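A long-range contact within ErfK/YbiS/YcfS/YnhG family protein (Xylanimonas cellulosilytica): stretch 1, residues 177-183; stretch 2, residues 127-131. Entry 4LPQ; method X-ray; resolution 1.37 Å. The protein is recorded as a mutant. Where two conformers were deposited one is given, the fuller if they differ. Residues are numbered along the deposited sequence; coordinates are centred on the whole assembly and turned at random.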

ATOM      1  N   ALA A 177      -5.724  -4.880   8.955  1.00 13.77           N
ATOM      2  CA  ALA A 177      -6.738  -5.904   8.921  1.00 15.40           C
ATOM      3  C   ALA A 177      -6.171  -7.336   8.938  1.00 15.55           C
ATOM      4  O   ALA A 177      -6.982  -8.288   8.938  1.00 20.49           O
ATOM      5  CB  ALA A 177      -7.586  -5.749   7.667  1.00 17.81           C
ATOM      6  N   SER A 178      -4.848  -7.488   8.839  1.00 15.55           N
ATOM      7  CA  SER A 178      -4.254  -8.814   8.686  1.00 16.14           C
ATOM      8  C   SER A 178      -3.962  -9.538   9.975  1.00 15.95           C
ATOM      9  O   SER A 178      -4.099  -8.998  11.055  1.00 16.61           O
ATOM     10  CB  SER A 178      -3.018  -8.724   7.789  1.00 15.87           C
ATOM     11  OG  SER A 178      -1.926  -8.318   8.537  1.00 14.87           O
ATOM     12  N   HIS A 179      -3.418 -10.756   9.831  1.00 16.83           N
ATOM     13  CA  HIS A 179      -2.834 -11.483  10.994  1.00 16.63           C
ATOM     14  C   HIS A 179      -1.376 -11.187  11.213  1.00 16.49           C
ATOM     15  O   HIS A 179      -0.732 -11.788  12.062  1.00 21.90           O
ATOM     16  CB  HIS A 179      -2.993 -12.981  10.858  1.00 18.39           C
ATOM     17  CG  HIS A 179      -4.352 -13.445  11.108  1.00 21.39           C
ATOM     18  ND1 HIS A 179      -4.682 -14.765  10.992  1.00 27.18           N
ATOM     19  CD2 HIS A 179      -5.434 -12.842  11.626  1.00 26.36           C
ATOM     20  CE1 HIS A 179      -5.940 -14.957  11.361  1.00 32.86           C
ATOM     21  NE2 HIS A 179      -6.401 -13.815  11.815  1.00 28.48           N
ATOM     22  N   GLY A 180      -0.841 -10.215  10.450  1.00 16.00           N
ATOM     23  CA  GLY A 180       0.503  -9.831  10.612  1.00 15.53           C
ATOM     24  C   GLY A 180       1.249  -9.582   9.318  1.00 15.39           C
ATOM     25  O   GLY A 180       2.251  -8.808   9.306  1.00 15.21           O
ATOM     26  N   CYS A 181       0.907 -10.281   8.206  1.00 14.15           N
ATOM     27  CA  CYS A 181       1.590  -9.966   6.970  1.00 13.21           C
ATOM     28  C   CYS A 181       1.151  -8.576   6.464  1.00 14.15           C
ATOM     29  O   CYS A 181       0.174  -7.986   6.948  1.00 14.92           O
ATOM     30  CB  CYS A 181       1.253 -10.988   5.969  1.00 14.70           C
ATOM     31  SG  CYS A 181       2.061 -12.596   6.320  1.00 16.41           S
ATOM     32  N   VAL A 182       1.914  -8.075   5.491  1.00 12.82           N
ATOM     33  CA  VAL A 182       1.608  -6.785   4.899  1.00 13.21           C
ATOM     34  C   VAL A 182       1.002  -6.965   3.557  1.00 11.90           C
ATOM     35  O   VAL A 182       1.677  -7.432   2.624  1.00 12.49           O
ATOM     36  CB  VAL A 182       2.880  -5.920   4.836  1.00 13.51           C
ATOM     37  CG1 VAL A 182       2.586  -4.587   4.212  1.00 13.62           C
ATOM     38  CG2 VAL A 182       3.490  -5.770   6.261  1.00 15.10           C
ATOM     39  N   ARG A 183      -0.251  -6.605   3.377  1.00 11.93           N
ATOM     40  CA  ARG A 183      -1.001  -6.753   2.162  1.00 13.48           C
ATOM     41  C   ARG A 183      -0.877  -5.485   1.277  1.00 12.27           C
ATOM     42  O   ARG A 183      -0.938  -4.378   1.814  1.00 12.87           O
ATOM     43  CB  ARG A 183      -2.539  -6.856   2.483  1.00 18.74           C
ATOM     44  CG  ARG A 183      -2.874  -7.992   3.329  1.00 21.61           C
ATOM     45  CD  ARG A 183      -4.368  -7.819   3.581  1.00 20.26           C
ATOM     46  NE  ARG A 183      -4.746  -8.899   4.345  1.00 20.90           N
ATOM     47  CZ  ARG A 183      -5.943  -9.085   4.775  1.00 36.23           C
ATOM     48  NH1 ARG A 183      -6.936  -8.255   4.403  1.00 30.86           N
ATOM     49  NH2 ARG A 183      -6.094 -10.100   5.557  1.00 37.58           N
TER
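Stretch 2 (127-131) RATTP

Stretch 2 has no regular helix or strand, and it lies against the loop of stretch 1 that leads into the strand beginning at Val182. Both run the same way where they touch: Ala128 sits over His179, CA to CA 4.3 Å, and two residues on in stretch 2, but one in stretch 1, the CA of Thr130 lies 4.6 Å from the CA of Gly180. No direct backbone-to-backbone hydrogen bond joins them. Instead the CA of Ala128 approaches the O of His179 at 3.4 Å in a CA-H...O contact, and water 1 lies 2.8 Å from His179 O and 3.0 Å from Arg127 O, within hydrogen-bonding reach of both, linking the two stretches.

Gly180 adopts phi 139° and psi -31°, angles that by themselves call for glycine; a CB there would also lie 3.3 Å from the O of Thr129. Ser178 braces this turn, its OG accepting from Gly180 N (2.9 Å) and donating to Cys181 O (2.7 Å).

Thr130, chi1 in m, donates from OG1 to Gly180 O at 2.7 Å. Its CG2 meets Val182 CG2 at 4.1 Å, so one threonine supplies both a polar and an apolar contact. Ala128 points its CB toward stretch 1, 3.6 Å from Ser178 O, while Thr129 points away. In this contact Ala128 packs on backbone, and Thr130 adds one hydroxyl bond and one methyl contact with Val182.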

ATOM      1  N   ARG A 127      -0.965 -13.345  18.542  1.00 28.56           N
ATOM      2  CA  ARG A 127      -1.376 -11.988  18.366  1.00 27.30           C
ATOM      3  C   ARG A 127      -0.893 -11.424  17.003  1.00 22.97           C
ATOM      4  O   ARG A 127       0.216 -11.666  16.609  1.00 23.96           O
ATOM      5  CB  ARG A 127      -0.807 -11.068  19.456  1.00 34.58           C
ATOM      6  CG  ARG A 127      -1.456  -9.691  19.451  1.00 33.98           C
ATOM      7  CD  ARG A 127      -1.044  -8.873  20.645  1.00 51.22           C
ATOM      8  NE  ARG A 127      -1.697  -9.409  21.831  1.00 68.09           N
ATOM      9  CZ  ARG A 127      -2.985  -9.234  22.154  1.00 57.17           C
ATOM     10  NH1 ARG A 127      -3.821  -8.505  21.384  1.00 42.26           N
ATOM     11  NH2 ARG A 127      -3.441  -9.771  23.257  1.00 77.87           N
ATOM     12  N   ALA A 128      -1.820 -10.773  16.319  1.00 21.03           N
ATOM     13  CA  ALA A 128      -1.619 -10.311  14.973  1.00 17.89           C
ATOM     14  C   ALA A 128      -0.824  -8.994  14.888  1.00 19.64           C
ATOM     15  O   ALA A 128      -1.231  -7.994  14.330  1.00 21.86           O
ATOM     16  CB  ALA A 128      -2.934 -10.149  14.294  1.00 19.99           C
ATOM     17  N   THR A 129       0.351  -9.038  15.387  1.00 19.39           N
ATOM     18  CA  THR A 129       1.307  -7.958  15.375  0.50 18.00           C
ATOM     19  C   THR A 129       2.208  -8.093  14.141  1.00 20.46           C
ATOM     20  O   THR A 129       2.701  -9.176  13.888  1.00 31.33           O
ATOM     21  CB  THR A 129       2.188  -8.019  16.686  0.50 18.70           C
ATOM     22  OG1 THR A 129       1.346  -7.995  17.847  0.50 29.40           O
ATOM     23  CG2 THR A 129       3.236  -6.875  16.735  0.50 20.37           C
ATOM     24  N   THR A 130       2.502  -7.003  13.478  1.00 16.43           N
ATOM     25  CA  THR A 130       3.535  -6.958  12.456  1.00 15.05           C
ATOM     26  C   THR A 130       4.779  -6.460  13.075  1.00 16.33           C
ATOM     27  O   THR A 130       4.744  -5.405  13.752  1.00 18.41           O
ATOM     28  CB  THR A 130       3.079  -6.010  11.327  1.00 14.69           C
ATOM     29  OG1 THR A 130       1.861  -6.545  10.731  1.00 15.40           O
ATOM     30  CG2 THR A 130       4.127  -5.853  10.261  1.00 15.72           C
ATOM     31  N   PRO A 131       5.884  -7.156  12.884  1.00 16.81           N
ATOM     32  CA  PRO A 131       7.048  -6.711  13.596  1.00 19.56           C
ATOM     33  C   PRO A 131       7.678  -5.456  13.013  1.00 17.87           C
ATOM     34  O   PRO A 131       7.687  -5.263  11.824  1.00 20.31           O
ATOM     35  CB  PRO A 131       8.052  -7.872  13.436  1.00 24.96           C
ATOM     36  CG  PRO A 131       7.590  -8.593  12.246  1.00 30.43           C
ATOM     37  CD  PRO A 131       6.106  -8.398  12.163  1.00 18.68           C
TER
HETATM   38  O   HOH W   1       1.296 -12.242  13.873  1.00 41.89           O